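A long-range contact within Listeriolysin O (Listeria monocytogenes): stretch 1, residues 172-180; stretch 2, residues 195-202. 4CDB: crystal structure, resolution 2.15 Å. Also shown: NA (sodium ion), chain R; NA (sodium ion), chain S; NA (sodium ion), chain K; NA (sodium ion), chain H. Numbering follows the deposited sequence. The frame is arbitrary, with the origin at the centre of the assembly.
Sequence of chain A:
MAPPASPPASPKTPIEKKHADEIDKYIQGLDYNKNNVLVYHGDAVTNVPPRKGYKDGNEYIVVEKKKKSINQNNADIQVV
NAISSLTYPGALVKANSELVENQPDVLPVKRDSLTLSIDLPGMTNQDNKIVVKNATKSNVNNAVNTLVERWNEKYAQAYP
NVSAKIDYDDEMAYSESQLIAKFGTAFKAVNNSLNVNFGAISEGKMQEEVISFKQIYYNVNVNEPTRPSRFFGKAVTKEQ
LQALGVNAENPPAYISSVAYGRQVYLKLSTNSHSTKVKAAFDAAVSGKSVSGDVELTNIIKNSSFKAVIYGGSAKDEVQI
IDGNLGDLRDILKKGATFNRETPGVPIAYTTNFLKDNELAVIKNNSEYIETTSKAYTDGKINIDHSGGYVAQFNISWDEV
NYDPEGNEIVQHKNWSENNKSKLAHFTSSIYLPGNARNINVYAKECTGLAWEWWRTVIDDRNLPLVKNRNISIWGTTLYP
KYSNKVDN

Stretch 1, residues 172-180: MAYSESQLI
Stretch 2 (195-202) NVNFGAIS

Contact between residues 172-180 and 195-202 of listeriolysin O, two segments of one chain that each run from a non-helical lead-in into the first turn of a helix. Met-172 (phi/psi -71/123) and Ala-173 (-76/140) have extended backbones, Tyr-174 (-141/-36) turns the chain, Ser-175 (-152/156) is the N-cap, and Glu-176 to Ile-180 are helical. In the second stretch Asn-195 leaves the preceding helix with positive phi (56/67), Val-196 (-65/126) is extended, Asn-197 (-84/79) makes a tight bend, and a new helix starts at Phe-198. The register is set by Tyr-174 and Phe-198, whose CA atoms lie 6.0 Å apart.

Both helix starts are capped by a side chain. Ser-175, chi1 p, accepts at OG from Gln-178 N (3.2 Å); Asn-197, chi1 t, accepts at OD1 from Ala-200 N (3.0 Å). Short polar side chains suit these positions because they can reach back to an amide that the first turn leaves without a backbone partner. The helices then continue with Leu-179 N to Ser-175 O (3.2 Å), Ile-180 N to Glu-176 O (2.9 Å), Ile-201 N to Asn-197 O (3.3 Å) and Ser-202 N to Phe-198 O (3.0 Å). A weak bond from Phe-198 N to Val-196 O (3.0 Å) closes the bend at Asn-197.

Phe-198 is the centre of the aromatic contact, with 90 Å² covered by the other stretch. Its CA-to-CB bond points sideways, but chi1 m (-62°) and chi2 -67° bring the ring nearer, against the start of the opposing helix. Glu-176 N lies over one ring face, 3.5 Å from Phe-198 CZ, and Ser-175 C is 3.4 Å from Phe-198 CE1; Tyr-174 O approaches Phe-198 CD1 at 3.5 Å. The ring thus packs largely on backbone. At its edge, Leu-179 (m, t) points toward the second stretch and places CD1 4.0 Å from Phe-198 CZ.

Apolar packing centres on Ala-173, which points toward the second stretch, its CB 3.7 Å from Val-196 CG1, 4.3 Å from Phe-198 CE1 and 4.3 Å from Ile-201 CD1. Its single methyl fits among these three larger side chains. Val-196 (t) and Ile-201 (m, t) both point toward the first stretch, and Ile-201 CD1 also reaches Ala-173 O at 3.6 Å. Tyr-174 (chi1 m, chi2 -70°) has its CB directed away, yet its ring meets Ile-201 obliquely, Tyr-174 CD1 to Ile-201 CG2 3.9 Å. Ala-173, Leu-179, Val-196 and Ile-201 are buried; the contact covers 300 Å² in all, both sides summed.

No direct hydrogen bond crosses between the stretches. Water 1 bridges them instead, donating to Tyr-174 O (2.8 Å) and Phe-198 O (2.9 Å), so it joins the two backbones at the register pair.

Glu-176 (t, t, chi3 70°), whose CB points sideways, extends its carboxylate to the chain S sodium, OE2 to NA 2.5 Å; Ile-180 O lies 2.9 Å from NA of chain H.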

# COMPACT_ATOMS: atom_id res chain seq x y z
N MET A 172 0.81 1.92 3.29
CA MET A 172 0.50 3.31 3.60
C MET A 172 1.39 4.17 2.70
O MET A 172 2.61 4.03 2.71
CB MET A 172 0.77 3.62 5.07
CG MET A 172 -0.08 2.82 6.05
SD MET A 172 -1.85 3.05 5.82
CE MET A 172 -1.98 4.83 6.03
N ALA A 173 0.77 5.04 1.91
CA ALA A 173 1.49 5.83 0.92
C ALA A 173 2.27 7.00 1.52
O ALA A 173 1.80 7.68 2.43
CB ALA A 173 0.52 6.33 -0.15
N TYR A 174 3.47 7.22 1.00
CA TYR A 174 4.31 8.33 1.45
C TYR A 174 5.06 9.00 0.30
O TYR A 174 5.25 10.22 0.30
CB TYR A 174 5.29 7.87 2.53
CG TYR A 174 4.60 7.46 3.81
CD1 TYR A 174 3.98 8.40 4.63
CD2 TYR A 174 4.55 6.12 4.19
CE1 TYR A 174 3.34 8.02 5.79
CE2 TYR A 174 3.91 5.74 5.36
CZ TYR A 174 3.31 6.69 6.16
OH TYR A 174 2.68 6.32 7.32
N SER A 175 5.50 8.22 -0.68
CA SER A 175 6.16 8.77 -1.87
C SER A 175 5.96 7.88 -3.09
O SER A 175 5.71 6.68 -2.97
CB SER A 175 7.65 8.99 -1.61
OG SER A 175 8.36 7.76 -1.58
N GLU A 176 6.06 8.49 -4.27
CA GLU A 176 5.92 7.75 -5.52
C GLU A 176 6.96 6.65 -5.63
O GLU A 176 6.65 5.51 -5.99
CB GLU A 176 6.04 8.70 -6.72
CG GLU A 176 5.93 8.00 -8.07
CD GLU A 176 6.30 8.91 -9.24
OE1 GLU A 176 7.49 9.26 -9.37
OE2 GLU A 176 5.39 9.27 -10.01
N SER A 177 8.21 6.99 -5.30
CA SER A 177 9.32 6.06 -5.40
C SER A 177 9.14 4.86 -4.46
O SER A 177 9.54 3.74 -4.78
CB SER A 177 10.63 6.77 -5.10
OG SER A 177 11.73 5.88 -5.21
N GLN A 178 8.55 5.12 -3.30
CA GLN A 178 8.27 4.06 -2.33
C GLN A 178 7.28 3.06 -2.92
O GLN A 178 7.49 1.85 -2.84
CB GLN A 178 7.69 4.65 -1.05
CG GLN A 178 7.18 3.61 -0.06
CD GLN A 178 5.93 4.06 0.66
OE1 GLN A 178 5.32 5.07 0.30
NE2 GLN A 178 5.53 3.31 1.68
N LEU A 179 6.21 3.57 -3.51
CA LEU A 179 5.16 2.72 -4.05
C LEU A 179 5.59 2.03 -5.35
O LEU A 179 5.10 0.95 -5.68
CB LEU A 179 3.87 3.53 -4.26
CG LEU A 179 3.27 4.05 -2.95
CD1 LEU A 179 2.03 4.89 -3.21
CD2 LEU A 179 2.94 2.89 -2.02
N ILE A 180 6.51 2.65 -6.07
CA ILE A 180 7.09 2.03 -7.26
C ILE A 180 7.90 0.80 -6.88
O ILE A 180 7.86 -0.23 -7.56
CB ILE A 180 7.94 3.03 -8.07
CG1 ILE A 180 7.04 4.04 -8.78
CG2 ILE A 180 8.79 2.32 -9.11
CD1 ILE A 180 7.80 5.09 -9.58
N ASN A 195 -4.38 9.24 -8.17
CA ASN A 195 -3.87 10.54 -7.74
C ASN A 195 -3.60 10.61 -6.23
O ASN A 195 -4.28 11.34 -5.51
CB ASN A 195 -4.82 11.67 -8.16
CG ASN A 195 -5.02 11.73 -9.66
OD1 ASN A 195 -6.15 11.64 -10.15
ND2 ASN A 195 -3.93 11.90 -10.41
N VAL A 196 -2.62 9.84 -5.77
CA VAL A 196 -2.24 9.85 -4.36
C VAL A 196 -1.69 11.22 -3.97
O VAL A 196 -0.76 11.73 -4.59
CB VAL A 196 -1.20 8.76 -4.05
CG1 VAL A 196 -0.78 8.84 -2.59
CG2 VAL A 196 -1.76 7.38 -4.39
N ASN A 197 -2.26 11.81 -2.92
CA ASN A 197 -1.88 13.14 -2.48
C ASN A 197 -0.66 13.12 -1.56
O ASN A 197 -0.79 13.22 -0.34
CB ASN A 197 -3.06 13.83 -1.78
CG ASN A 197 -2.92 15.34 -1.73
OD1 ASN A 197 -1.81 15.87 -1.64
ND2 ASN A 197 -4.04 16.03 -1.78
N PHE A 198 0.53 12.99 -2.15
CA PHE A 198 1.77 12.91 -1.38
C PHE A 198 2.07 14.20 -0.62
O PHE A 198 2.70 14.17 0.44
CB PHE A 198 2.94 12.55 -2.30
CG PHE A 198 2.80 11.21 -2.96
CD1 PHE A 198 2.85 10.04 -2.22
CD2 PHE A 198 2.64 11.11 -4.34
CE1 PHE A 198 2.73 8.80 -2.83
CE2 PHE A 198 2.53 9.87 -4.95
CZ PHE A 198 2.57 8.72 -4.20
N GLY A 199 1.62 15.33 -1.17
CA GLY A 199 1.83 16.62 -0.54
C GLY A 199 1.11 16.74 0.79
O GLY A 199 1.69 17.14 1.79
N ALA A 200 -0.18 16.39 0.78
CA ALA A 200 -1.01 16.50 1.97
C ALA A 200 -0.57 15.53 3.07
O ALA A 200 -0.63 15.84 4.25
CB ALA A 200 -2.47 16.28 1.62
N ILE A 201 -0.13 14.34 2.65
CA ILE A 201 0.39 13.35 3.58
C ILE A 201 1.68 13.84 4.22
O ILE A 201 1.92 13.61 5.41
CB ILE A 201 0.65 12.01 2.86
CG1 ILE A 201 -0.64 11.47 2.24
CG2 ILE A 201 1.23 10.98 3.82
CD1 ILE A 201 -0.43 10.25 1.36
N SER A 202 2.49 14.54 3.44
CA SER A 202 3.76 15.06 3.93
C SER A 202 3.55 16.20 4.92
O SER A 202 4.42 16.49 5.74
CB SER A 202 4.63 15.53 2.76
OG SER A 202 5.87 16.02 3.22
NA NA R . 9.14 9.76 -5.07
NA NA S . 2.89 8.81 -10.26
NA NA K . 6.72 0.96 2.95
NA NA H . 9.78 -1.74 -9.19
O HOH W 1 4.18 12.20 1.92
O HOH W 2 9.42 -4.69 -8.98
O HOH W 3 9.04 -2.52 -11.83
O HOH W 4 1.53 9.01 -12.35